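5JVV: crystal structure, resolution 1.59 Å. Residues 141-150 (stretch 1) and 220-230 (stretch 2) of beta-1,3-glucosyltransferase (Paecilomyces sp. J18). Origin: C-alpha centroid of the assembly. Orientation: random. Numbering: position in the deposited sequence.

Stretch 1 141-150: ITSDDDQTGT
Stretch 2 (220-230) GTPMGNFKGTC

Segments with little regular structure can still pack closely when polar groups find partners, and this glucosyltransferase illustrates how. Overall the stretches run in opposite directions, from Ile141 beside Gly228 (a single beta bridge, CA–CA 4.4 Å) to Gln147 beside Pro222, but there Gln147 and Thr148 advance roughly alongside Pro222 and Met223 (CA–CA 5.1 and 4.7 Å); together they bury 716 Å². At the first end, Thr142 N donates to Lys227 O (2.9 Å, 169°). Gly228 suits this place because a CB would clash with Ile141 CA. Ile141 (chi1 p, chi2 t) lays CG2 4.0 Å from Phe226 CD1.

Between the ends, stretch 1 bulges through a type I turn, Ser143 to Asp146, closed by Asp146 N to Ser143 O (2.9 Å). Here side chains replace backbone pairing. Buried Asn225, chi1 t and chi2 -21°, points toward stretch 1, and its ND2 donates to Asp146 O (2.9 Å). Gln147, chi1 off-well at 143°, chi2 t and chi3 -53°, brings OE1 to Asn225 N (2.9 Å, 171°). A water donates to both Gln147 OE1 (3.1 Å) and Asn225 O (2.7 Å), giving Asn225 O a partner, and accepts weakly from Ser143 N (3.1 Å).

Backbone pairing then resumes: Thr148 N donates to Pro222 O (2.9 Å) and Gly149 N to Met223 O (2.9 Å, 136°). A CB on Gly149 would strike Met223 O. Another water bridges Thr148 OG1 (2.8 Å) and Thr221 O (2.7 Å).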

ATOM      1  N   ILE A 141      14.994 -14.385  -1.344  1.00 11.19           N
ATOM      2  CA  ILE A 141      14.680 -14.338   0.084  1.00 10.32           C
ATOM      3  C   ILE A 141      14.610 -15.764   0.636  1.00 13.69           C
ATOM      4  O   ILE A 141      14.054 -16.668  -0.002  1.00 14.83           O
ATOM      5  CB  ILE A 141      13.391 -13.539   0.398  1.00  9.25           C
ATOM      6  CG1 ILE A 141      12.185 -14.063  -0.393  1.00 12.21           C
ATOM      7  CG2 ILE A 141      13.585 -12.069   0.060  1.00 10.59           C
ATOM      8  CD1 ILE A 141      10.868 -13.408   0.064  1.00 13.94           C
ATOM      9  N   THR A 142      15.204 -15.973   1.806  1.00 11.93           N
ATOM     10  CA  THR A 142      15.379 -17.321   2.345  1.00 14.82           C
ATOM     11  C   THR A 142      15.049 -17.410   3.835  1.00 20.01           C
ATOM     12  O   THR A 142      15.532 -18.312   4.531  1.00 19.02           O
ATOM     13  CB  THR A 142      16.825 -17.824   2.141  1.00 15.18           C
ATOM     14  OG1 THR A 142      17.744 -16.953   2.823  1.00 15.20           O
ATOM     15  CG2 THR A 142      17.185 -17.868   0.656  1.00 15.06           C
ATOM     16  N   SER A 143      14.230 -16.481   4.322  1.00 16.49           N
ATOM     17  CA  SER A 143      13.927 -16.409   5.750  1.00 14.13           C
ATOM     18  C   SER A 143      12.487 -16.809   6.074  1.00 16.48           C
ATOM     19  O   SER A 143      11.894 -16.286   7.020  1.00 20.68           O
ATOM     20  CB  SER A 143      14.230 -15.004   6.289  1.00 18.36           C
ATOM     21  OG  SER A 143      15.629 -14.750   6.262  1.00 20.53           O
ATOM     22  N   ASP A 144      11.930 -17.744   5.302  1.00 23.79           N
ATOM     23  CA  ASP A 144      10.541 -18.183   5.490  1.00 31.35           C
ATOM     24  C   ASP A 144      10.329 -18.848   6.858  1.00 37.42           C
ATOM     25  O   ASP A 144       9.192 -19.084   7.280  1.00 42.82           O
ATOM     26  CB  ASP A 144      10.086 -19.094   4.328  1.00 36.25           C
ATOM     27  CG  ASP A 144       8.608 -19.501   4.428  1.00 37.29           C
ATOM     28  OD1 ASP A 144       7.713 -18.675   4.110  1.00 22.87           O
ATOM     29  OD2 ASP A 144       8.340 -20.661   4.810  1.00 39.95           O
ATOM     30  N   ASP A 145      11.430 -19.113   7.558  1.00 36.81           N
ATOM     31  CA  ASP A 145      11.386 -19.730   8.881  1.00 42.67           C
ATOM     32  C   ASP A 145      11.677 -18.744  10.023  1.00 39.28           C
ATOM     33  O   ASP A 145      11.841 -19.149  11.175  1.00 43.32           O
ATOM     34  CB  ASP A 145      12.345 -20.923   8.933  1.00 48.35           C
ATOM     35  CG  ASP A 145      11.956 -22.029   7.958  1.00 51.35           C
ATOM     36  OD1 ASP A 145      10.760 -22.383   7.902  1.00 53.78           O
ATOM     37  OD2 ASP A 145      12.846 -22.539   7.245  1.00 54.83           O
ATOM     38  N   ASP A 146      11.761 -17.456   9.698  1.00 22.06           N
ATOM     39  CA  ASP A 146      11.696 -16.394  10.708  1.00 21.99           C
ATOM     40  C   ASP A 146      10.705 -15.352  10.206  1.00 16.50           C
ATOM     41  O   ASP A 146      11.025 -14.168  10.056  1.00 16.32           O
ATOM     42  CB  ASP A 146      13.071 -15.766  10.999  1.00 23.84           C
ATOM     43  CG  ASP A 146      13.016 -14.722  12.115  1.00 31.02           C
ATOM     44  OD1 ASP A 146      12.107 -14.804  12.974  1.00 30.15           O
ATOM     45  OD2 ASP A 146      13.872 -13.806  12.131  1.00 30.42           O
ATOM     46  N   GLN A 147       9.482 -15.808   9.958  1.00 14.65           N
ATOM     47  CA  GLN A 147       8.477 -14.987   9.303  1.00 13.32           C
ATOM     48  C   GLN A 147       7.113 -15.646   9.472  1.00 13.89           C
ATOM     49  O   GLN A 147       6.992 -16.862   9.320  1.00 17.36           O
ATOM     50  CB  GLN A 147       8.870 -14.829   7.828  1.00 21.96           C
ATOM     51  CG  GLN A 147       7.751 -14.820   6.816  1.00 22.79           C
ATOM     52  CD  GLN A 147       8.284 -14.748   5.392  1.00 16.74           C
ATOM     53  OE1 GLN A 147       9.076 -13.860   5.057  1.00 14.24           O
ATOM     54  NE2 GLN A 147       7.860 -15.689   4.546  1.00 13.09           N
ATOM     55  N   THR A 148       6.095 -14.868   9.829  1.00 14.10           N
ATOM     56  CA  THR A 148       4.755 -15.442  10.023  1.00 13.89           C
ATOM     57  C   THR A 148       3.989 -15.564   8.716  1.00 16.00           C
ATOM     58  O   THR A 148       3.119 -16.427   8.581  1.00 17.61           O
ATOM     59  CB  THR A 148       3.905 -14.669  11.055  1.00 16.88           C
ATOM     60  OG1 THR A 148       3.703 -13.317  10.617  1.00 16.58           O
ATOM     61  CG2 THR A 148       4.583 -14.683  12.408  1.00 17.16           C
ATOM     62  N   GLY A 149       4.296 -14.691   7.759  1.00 13.20           N
ATOM     63  CA  GLY A 149       3.689 -14.772   6.442  1.00 13.36           C
ATOM     64  C   GLY A 149       4.208 -15.961   5.653  1.00 14.83           C
ATOM     65  O   GLY A 149       5.103 -16.679   6.099  1.00 14.37           O
ATOM     66  N   THR A 150       3.639 -16.174   4.473  1.00 13.02           N
ATOM     67  CA  THR A 150       4.040 -17.302   3.640  1.00 15.58           C
ATOM     68  C   THR A 150       4.638 -16.795   2.340  1.00 13.83           C
ATOM     69  O   THR A 150       3.983 -16.067   1.593  1.00 13.52           O
ATOM     70  CB  THR A 150       2.834 -18.211   3.324  1.00 16.25           C
ATOM     71  OG1 THR A 150       2.255 -18.685   4.547  1.00 17.15           O
ATOM     72  CG2 THR A 150       3.273 -19.411   2.491  1.00 18.27           C
ATOM     73  N   GLY A 220       8.539  -8.946  17.872  1.00 16.54           N
ATOM     74  CA  GLY A 220       8.356 -10.361  17.609  1.00 17.21           C
ATOM     75  C   GLY A 220       8.726 -10.712  16.181  1.00 18.70           C
ATOM     76  O   GLY A 220       9.457  -9.972  15.513  1.00 13.99           O
ATOM     77  N   THR A 221       8.224 -11.850  15.716  1.00 16.44           N
ATOM     78  CA  THR A 221       8.557 -12.362  14.388  1.00 14.52           C
ATOM     79  C   THR A 221       7.943 -11.476  13.308  1.00 15.02           C
ATOM     80  O   THR A 221       6.770 -11.119  13.404  1.00 17.42           O
ATOM     81  CB  THR A 221       8.031 -13.797  14.230  1.00 18.01           C
ATOM     82  OG1 THR A 221       8.556 -14.611  15.289  1.00 18.59           O
ATOM     83  CG2 THR A 221       8.449 -14.383  12.884  1.00 16.11           C
ATOM     84  N   PRO A 222       8.737 -11.103  12.284  1.00 11.73           N
ATOM     85  CA  PRO A 222       8.193 -10.278  11.195  1.00 11.47           C
ATOM     86  C   PRO A 222       7.092 -11.008  10.450  1.00 14.16           C
ATOM     87  O   PRO A 222       7.103 -12.244  10.421  1.00 13.98           O
ATOM     88  CB  PRO A 222       9.383 -10.124  10.240  1.00 16.20           C
ATOM     89  CG  PRO A 222      10.584 -10.343  11.078  1.00 15.07           C
ATOM     90  CD  PRO A 222      10.181 -11.353  12.123  1.00 15.07           C
ATOM     91  N   MET A 223       6.178 -10.275   9.823  1.00 13.25           N
ATOM     92  CA  MET A 223       5.218 -10.925   8.942  1.00 11.31           C
ATOM     93  C   MET A 223       5.859 -11.219   7.592  1.00 13.12           C
ATOM     94  O   MET A 223       5.603 -12.260   6.997  1.00 13.58           O
ATOM     95  CB  MET A 223       3.948 -10.087   8.774  1.00 12.72           C
ATOM     96  CG  MET A 223       2.818 -10.848   8.097  1.00 11.15           C
ATOM     97  SD  MET A 223       1.232  -9.998   8.203  1.00 14.97           S
ATOM     98  CE  MET A 223       1.458  -8.641   7.048  1.00 18.30           C
ATOM     99  N   GLY A 224       6.705 -10.303   7.123  1.00 12.85           N
ATOM    100  CA  GLY A 224       7.499 -10.522   5.926  1.00 12.57           C
ATOM    101  C   GLY A 224       8.964 -10.256   6.237  1.00 12.97           C
ATOM    102  O   GLY A 224       9.318  -9.166   6.691  1.00 13.43           O
ATOM    103  N   ASN A 225       9.817 -11.250   6.019  1.00 11.27           N
ATOM    104  CA  ASN A 225      11.238 -11.113   6.338  1.00  8.90           C
ATOM    105  C   ASN A 225      12.054 -11.155   5.052  1.00 10.14           C
ATOM    106  O   ASN A 225      12.405 -12.239   4.561  1.00 12.89           O
ATOM    107  CB  ASN A 225      11.675 -12.212   7.313  1.00 10.31           C
ATOM    108  CG  ASN A 225      13.036 -11.939   7.945  1.00 10.22           C
ATOM    109  OD1 ASN A 225      13.846 -11.174   7.414  1.00 13.15           O
ATOM    110  ND2 ASN A 225      13.302 -12.590   9.080  1.00 13.88           N
ATOM    111  N   PHE A 226      12.336  -9.981   4.493  1.00  9.87           N
ATOM    112  CA  PHE A 226      13.042  -9.914   3.216  1.00  9.28           C
ATOM    113  C   PHE A 226      14.543  -9.880   3.456  1.00 10.10           C
ATOM    114  O   PHE A 226      15.161  -8.821   3.619  1.00 12.73           O
ATOM    115  CB  PHE A 226      12.547  -8.744   2.360  1.00  9.78           C
ATOM    116  CG  PHE A 226      11.096  -8.863   1.966  1.00 10.64           C
ATOM    117  CD1 PHE A 226      10.735  -9.419   0.747  1.00 11.66           C
ATOM    118  CD2 PHE A 226      10.095  -8.445   2.837  1.00  8.47           C
ATOM    119  CE1 PHE A 226       9.394  -9.540   0.381  1.00  9.17           C
ATOM    120  CE2 PHE A 226       8.754  -8.560   2.497  1.00 10.58           C
ATOM    121  CZ  PHE A 226       8.399  -9.114   1.258  1.00 10.01           C
ATOM    122  N   LYS A 227      15.122 -11.073   3.456  1.00 10.69           N
ATOM    123  CA  LYS A 227      16.499 -11.289   3.868  1.00 10.94           C
ATOM    124  C   LYS A 227      16.936 -12.552   3.146  1.00 12.43           C
ATOM    125  O   LYS A 227      16.151 -13.489   3.020  1.00 12.58           O
ATOM    126  CB  LYS A 227      16.541 -11.475   5.384  1.00 13.39           C
ATOM    127  CG  LYS A 227      17.895 -11.844   5.963  1.00 18.25           C
ATOM    128  CD  LYS A 227      17.835 -11.738   7.492  1.00 28.30           C
ATOM    129  CE  LYS A 227      18.586 -12.868   8.165  1.00 35.40           C
ATOM    130  NZ  LYS A 227      17.914 -14.176   7.933  1.00 38.62           N
ATOM    131  N   GLY A 228      18.162 -12.571   2.638  1.00 10.59           N
ATOM    132  CA  GLY A 228      18.606 -13.721   1.869  1.00 13.98           C
ATOM    133  C   GLY A 228      19.925 -13.551   1.154  1.00 13.88           C
ATOM    134  O   GLY A 228      20.929 -13.182   1.756  1.00 13.07           O
ATOM    135  N   THR A 229      19.922 -13.829  -0.147  1.00 11.61           N
ATOM    136  CA  THR A 229      21.165 -14.017  -0.893  1.00 11.90           C
ATOM    137  C   THR A 229      21.781 -12.740  -1.442  1.00 12.38           C
ATOM    138  O   THR A 229      22.771 -12.793  -2.169  1.00 16.20           O
ATOM    139  CB  THR A 229      20.975 -14.999  -2.059  1.00 10.56           C
ATOM    140  OG1 THR A 229      20.074 -14.444  -3.028  1.00 12.55           O
ATOM    141  CG2 THR A 229      20.428 -16.318  -1.558  1.00 12.26           C
ATOM    142  N   CYS A 230      21.178 -11.603  -1.120  1.00 11.73           N
ATOM    143  CA  CYS A 230      21.779 -10.310  -1.405  1.00  9.45           C
ATOM    144  C   CYS A 230      21.562  -9.441  -0.184  1.00 10.43           C
ATOM    145  O   CYS A 230      20.723  -9.756   0.666  1.00 11.15           O
ATOM    146  CB  CYS A 230      21.120  -9.646  -2.614  1.00 11.30           C
ATOM    147  SG  CYS A 230      19.477  -8.936  -2.279  1.00 13.39           S
TER
HETATM  148  O   HOH W   1      11.748 -14.762   3.819  1.00 18.86           O
HETATM  149  O   HOH W   2      10.891 -16.217  14.825  1.00 42.40           O
HETATM  150  O   HOH W   3       4.180 -11.473  12.645  1.00 26.38           O